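Local coordinates for enoyl-CoA hydratase (Mycobacterium avium subsp. paratuberculosis, PDB 4LK5), which probably hydrates the double bond of enoyl-CoA thioesters, at residues V63-A75 / E117-H130. Numbering follows the deposited sequence.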
loop_
_atom_site.group_PDB
_atom_site.type_symbol
_atom_site.label_atom_id
_atom_site.label_comp_id
_atom_site.label_asym_id
_atom_site.label_seq_id
_atom_site.Cartn_x
_atom_site.Cartn_y
_atom_site.Cartn_z
ATOM N N VAL C 63 -1.611 32.832 1.671
ATOM C CA VAL C 63 -2.575 31.862 2.200
ATOM C C VAL C 63 -1.979 30.499 2.577
ATOM O O VAL C 63 -2.336 29.943 3.622
ATOM C CB VAL C 63 -3.759 31.682 1.225
ATOM C CG1 VAL C 63 -4.421 30.325 1.370
ATOM C CG2 VAL C 63 -4.787 32.776 1.465
ATOM N N ILE C 64 -1.101 29.965 1.733
ATOM C CA ILE C 64 -0.369 28.749 2.053
ATOM C C ILE C 64 0.406 28.991 3.337
ATOM O O ILE C 64 0.398 28.147 4.229
ATOM C CB ILE C 64 0.596 28.320 0.910
ATOM C CG1 ILE C 64 -0.159 27.655 -0.232
ATOM C CG2 ILE C 64 1.618 27.300 1.382
ATOM C CD1 ILE C 64 0.588 27.694 -1.561
ATOM N N THR C 65 1.096 30.128 3.423
ATOM C CA THR C 65 1.795 30.526 4.662
ATOM C C THR C 65 0.864 30.551 5.874
ATOM O O THR C 65 1.276 30.243 6.991
ATOM C CB THR C 65 2.497 31.899 4.491
ATOM O OG1 THR C 65 3.512 31.779 3.474
ATOM C CG2 THR C 65 3.137 32.411 5.858
ATOM N N GLY C 66 -0.406 30.864 5.631
ATOM C CA GLY C 66 -1.377 30.985 6.702
ATOM C C GLY C 66 -1.795 29.667 7.313
ATOM O O GLY C 66 -1.833 29.528 8.542
ATOM N N ILE C 67 -2.128 28.706 6.446
ATOM C CA ILE C 67 -2.539 27.351 6.853
ATOM C C ILE C 67 -1.354 26.712 7.573
ATOM O O ILE C 67 -1.487 26.160 8.659
ATOM C CB ILE C 67 -2.916 26.495 5.614
ATOM C CG1 ILE C 67 -4.120 27.077 4.879
ATOM C CG2 ILE C 67 -3.216 25.042 5.977
ATOM C CD1 ILE C 67 -3.953 26.980 3.389
ATOM N N ALA C 68 -0.177 26.822 6.969
ATOM C CA ALA C 68 1.025 26.375 7.625
ATOM C C ALA C 68 1.123 26.954 9.034
ATOM O O ALA C 68 1.236 26.191 9.978
ATOM C CB ALA C 68 2.257 26.697 6.784
ATOM N N ASP C 69 1.004 28.277 9.190
ATOM C CA ASP C 69 1.161 28.929 10.528
ATOM C C ASP C 69 0.097 28.448 11.498
ATOM O O ASP C 69 0.361 28.104 12.656
ATOM C CB ASP C 69 1.075 30.476 10.421
ATOM C CG ASP C 69 2.320 31.127 9.747
ATOM O OD1 ASP C 69 3.372 30.480 9.598
ATOM O OD2 ASP C 69 2.250 32.311 9.375
ATOM N N ALA C 70 -1.130 28.447 11.009
ATOM C CA ALA C 70 -2.265 27.888 11.727
ATOM C C ALA C 70 -2.068 26.406 12.162
ATOM O O ALA C 70 -2.422 26.017 13.311
ATOM C CB ALA C 70 -3.506 28.020 10.845
HETATM N N MSE C 71 -1.517 25.568 11.277
HETATM C CA MSE C 71 -1.290 24.173 11.680
HETATM C C MSE C 71 -0.217 24.132 12.756
HETATM O O MSE C 71 -0.362 23.441 13.761
HETATM C CB MSE C 71 -0.921 23.266 10.514
HETATM C CG MSE C 71 -2.039 23.188 9.502
HETATM SE SE MSE C 71 -3.603 22.327 10.311
HETATM C CE MSE C 71 -4.862 22.952 8.963
ATOM N N GLU C 72 0.858 24.897 12.589
ATOM C CA GLU C 72 1.861 24.962 13.661
ATOM C C GLU C 72 1.263 25.496 14.983
ATOM O O GLU C 72 1.457 24.878 16.042
ATOM C CB GLU C 72 3.075 25.773 13.237
ATOM C CG GLU C 72 3.908 25.079 12.170
ATOM C CD GLU C 72 5.126 25.893 11.800
ATOM O OE1 GLU C 72 5.073 27.131 11.959
ATOM O OE2 GLU C 72 6.127 25.304 11.347
ATOM N N TYR C 73 0.502 26.595 14.919
ATOM C CA TYR C 73 -0.156 27.131 16.122
ATOM C C TYR C 73 -0.982 26.074 16.868
ATOM O O TYR C 73 -0.936 25.970 18.092
ATOM C CB TYR C 73 -1.078 28.307 15.784
ATOM C CG TYR C 73 -1.818 28.744 16.997
ATOM C CD1 TYR C 73 -1.129 29.362 18.057
ATOM C CD2 TYR C 73 -3.179 28.486 17.142
ATOM C CE1 TYR C 73 -1.787 29.737 19.213
ATOM C CE2 TYR C 73 -3.856 28.870 18.292
ATOM C CZ TYR C 73 -3.157 29.488 19.327
ATOM O OH TYR C 73 -3.818 29.859 20.483
ATOM N N ALA C 74 -1.729 25.287 16.109
ATOM C CA ALA C 74 -2.638 24.312 16.669
ATOM C C ALA C 74 -1.959 23.152 17.405
ATOM O O ALA C 74 -2.624 22.434 18.163
ATOM C CB ALA C 74 -3.527 23.781 15.566
ATOM N N ALA C 75 -0.660 22.947 17.175
ATOM C CA ALA C 75 0.087 21.921 17.905
ATOM C C ALA C 75 0.393 22.351 19.327
ATOM O O ALA C 75 0.548 21.494 20.193
ATOM C CB ALA C 75 1.382 21.578 17.185
ATOM N N GLU C 117 6.955 26.425 1.535
ATOM C CA GLU C 117 5.874 26.666 2.442
ATOM C C GLU C 117 4.835 25.564 2.331
ATOM O O GLU C 117 4.194 25.213 3.347
ATOM C CB GLU C 117 5.238 28.034 2.178
ATOM C CG GLU C 117 6.155 29.200 2.484
ATOM C CD GLU C 117 6.339 29.411 3.965
ATOM O OE1 GLU C 117 5.454 30.058 4.573
ATOM O OE2 GLU C 117 7.363 28.944 4.522
ATOM N N ILE C 118 4.649 25.047 1.104
ATOM C CA ILE C 118 3.861 23.836 0.904
ATOM C C ILE C 118 4.433 22.799 1.857
ATOM O O ILE C 118 3.695 22.130 2.600
ATOM C CB ILE C 118 4.025 23.215 -0.482
ATOM C CG1 ILE C 118 3.570 24.128 -1.611
ATOM C CG2 ILE C 118 3.264 21.896 -0.560
ATOM C CD1 ILE C 118 2.175 24.633 -1.479
ATOM N N ASN C 119 5.762 22.667 1.819
ATOM C CA ASN C 119 6.440 21.653 2.614
ATOM C C ASN C 119 6.194 21.909 4.093
ATOM O O ASN C 119 5.832 20.998 4.819
ATOM C CB ASN C 119 7.936 21.563 2.248
ATOM C CG ASN C 119 8.164 20.981 0.843
ATOM O OD1 ASN C 119 7.218 20.591 0.148
ATOM N ND2 ASN C 119 9.414 20.916 0.421
ATOM N N ARG C 120 6.340 23.155 4.525
ATOM C CA ARG C 120 6.044 23.521 5.905
ATOM C C ARG C 120 4.646 23.090 6.269
ATOM O O ARG C 120 4.431 22.499 7.303
ATOM C CB ARG C 120 6.123 25.041 6.123
ATOM C CG ARG C 120 7.305 25.557 6.915
ATOM C CD ARG C 120 7.274 27.094 7.016
ATOM N NE ARG C 120 6.509 27.443 8.192
ATOM C CZ ARG C 120 5.495 28.299 8.272
ATOM N NH1 ARG C 120 5.070 29.054 7.233
ATOM N NH2 ARG C 120 4.926 28.408 9.468
ATOM N N LEU C 121 3.688 23.430 5.429
ATOM C CA LEU C 121 2.294 23.097 5.702
ATOM C C LEU C 121 2.149 21.583 5.920
ATOM O O LEU C 121 1.704 21.135 6.989
ATOM C CB LEU C 121 1.403 23.579 4.562
ATOM C CG LEU C 121 -0.011 23.010 4.396
ATOM C CD1 LEU C 121 -0.707 22.772 5.706
ATOM C CD2 LEU C 121 -0.808 23.979 3.540
ATOM N N VAL C 122 2.591 20.821 4.925
ATOM C CA VAL C 122 2.489 19.375 4.954
ATOM C C VAL C 122 3.131 18.766 6.198
ATOM O O VAL C 122 2.504 17.934 6.886
ATOM C CB VAL C 122 3.024 18.774 3.630
ATOM C CG1 VAL C 122 3.337 17.336 3.793
ATOM C CG2 VAL C 122 1.980 18.938 2.545
ATOM N N ARG C 123 4.336 19.203 6.534
ATOM C CA ARG C 123 4.967 18.734 7.784
ATOM C C ARG C 123 4.169 19.107 8.992
ATOM O O ARG C 123 4.205 18.390 9.976
ATOM C CB ARG C 123 6.347 19.337 8.024
ATOM C CG ARG C 123 7.378 18.878 7.027
ATOM C CD ARG C 123 8.788 19.136 7.479
ATOM N NE ARG C 123 9.641 19.022 6.305
ATOM C CZ ARG C 123 10.046 20.036 5.532
ATOM N NH1 ARG C 123 9.726 21.290 5.795
ATOM N NH2 ARG C 123 10.817 19.781 4.476
ATOM N N ALA C 124 3.493 20.252 8.953
ATOM C CA ALA C 124 2.781 20.724 10.150
ATOM C C ALA C 124 1.604 19.812 10.379
ATOM O O ALA C 124 1.332 19.437 11.505
ATOM C CB ALA C 124 2.327 22.163 10.007
ATOM N N ILE C 125 0.934 19.421 9.292
ATOM C CA ILE C 125 -0.175 18.478 9.420
ATOM C C ILE C 125 0.262 17.125 9.955
ATOM O O ILE C 125 -0.338 16.639 10.868
ATOM C CB ILE C 125 -0.953 18.309 8.124
ATOM C CG1 ILE C 125 -1.685 19.605 7.824
ATOM C CG2 ILE C 125 -1.986 17.190 8.244
ATOM C CD1 ILE C 125 -2.174 19.686 6.402
ATOM N N ALA C 126 1.306 16.541 9.392
ATOM C CA ALA C 126 1.816 15.231 9.836
ATOM C C ALA C 126 2.321 15.259 11.284
ATOM O O ALA C 126 2.211 14.273 12.014
ATOM C CB ALA C 126 2.925 14.738 8.894
ATOM N N ALA C 127 2.908 16.374 11.679
ATOM C CA ALA C 127 3.437 16.516 13.037
ATOM C C ALA C 127 2.351 16.862 14.101
ATOM O O ALA C 127 2.634 16.824 15.292
ATOM C CB ALA C 127 4.531 17.579 13.040
ATOM N N LEU C 128 1.126 17.180 13.676
ATOM C CA LEU C 128 0.083 17.670 14.602
ATOM C C LEU C 128 -0.518 16.585 15.560
ATOM O O LEU C 128 -1.201 15.667 15.098
ATOM C CB LEU C 128 -1.019 18.315 13.761
ATOM C CG LEU C 128 -2.137 19.187 14.365
ATOM C CD1 LEU C 128 -1.703 19.839 15.656
ATOM C CD2 LEU C 128 -2.586 20.253 13.349
ATOM N N PRO C 129 -0.280 16.685 16.882
ATOM C CA PRO C 129 -0.739 15.657 17.853
ATOM C C PRO C 129 -2.264 15.563 18.087
ATOM O O PRO C 129 -2.719 15.302 19.205
ATOM C CB PRO C 129 -0.040 16.045 19.163
ATOM C CG PRO C 129 0.964 17.079 18.811
ATOM C CD PRO C 129 0.541 17.724 17.526
ATOM N N HIS C 130 -3.043 15.746 17.035
ATOM C CA HIS C 130 -4.455 15.660 17.120
ATOM C C HIS C 130 -4.966 15.108 15.825
ATOM O O HIS C 130 -4.271 15.161 14.803
ATOM C CB HIS C 130 -5.029 17.063 17.392
ATOM C CG HIS C 130 -4.600 17.624 18.709
ATOM N ND1 HIS C 130 -5.008 17.082 19.910
ATOM C CD2 HIS C 130 -3.729 18.609 19.018
ATOM C CE1 HIS C 130 -4.436 17.735 20.906
ATOM N NE2 HIS C 130 -3.661 18.676 20.392
#
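Arg-120 is the centre of a salt-bridge network in which Asp-69 and Glu-72 of helix 61-76 and Glu-117 of helix 113-127 take part. The two helices run in nearly the same direction, with 26° between their segment axes. NH2 of Arg-120 binds OD1 of Asp-69 at 2.6 Å and OE1 of Glu-72 at 2.8 Å. Both oxygens lie near the guanidinium plane. They are met differently: Asp-69 OD1 nearly along its C-O bond, Glu-72 OE1 from above its carboxylate plane. NH1 turns to Glu-117 OE1 of its own helix, 2.9 Å away, and makes a weak second bond to Asp-69 OD1. The Arg-120 chain bends at chi3 (89°), and CB of Ala-68 lies off-centre against one face of the guanidinium. Three carboxylates hold this group in its rotation, and its charge probably offsets the repulsion between them. Glu-117 OE1 also lies 2.8 Å from OG1 of Thr-65, a hydroxyl within bonding reach of Val-61 O as well.

Alongside the charged cluster the interface is apolar. Leu-121 is a knob in a hole formed by Ile-64, Ile-67, Ala-68 and Met-71. With its CG anti to the backbone N (chi1 162°), CD1 and CD2 of Leu-121 both reach CG2 of Ile-67, the former at 3.4 Å. The backbones come closest at Ala-68 and Leu-121. CB of Ala-124 meets CB of Met-71 at 3.5 Å. Met-71, a selenomethionine, sets its SE against CD2 of Leu-128, 3.8 Å away. Met-71 and Leu-128 also touch Val-83 of strand 82-87. At the far end CD1 of Leu-128 packs on CA of Ala-75.

The helices are the crossovers of two successive beta-alpha-beta units, 45-50 to 82-87 and 82-87 to 132-136, as in the crotonase-like fold.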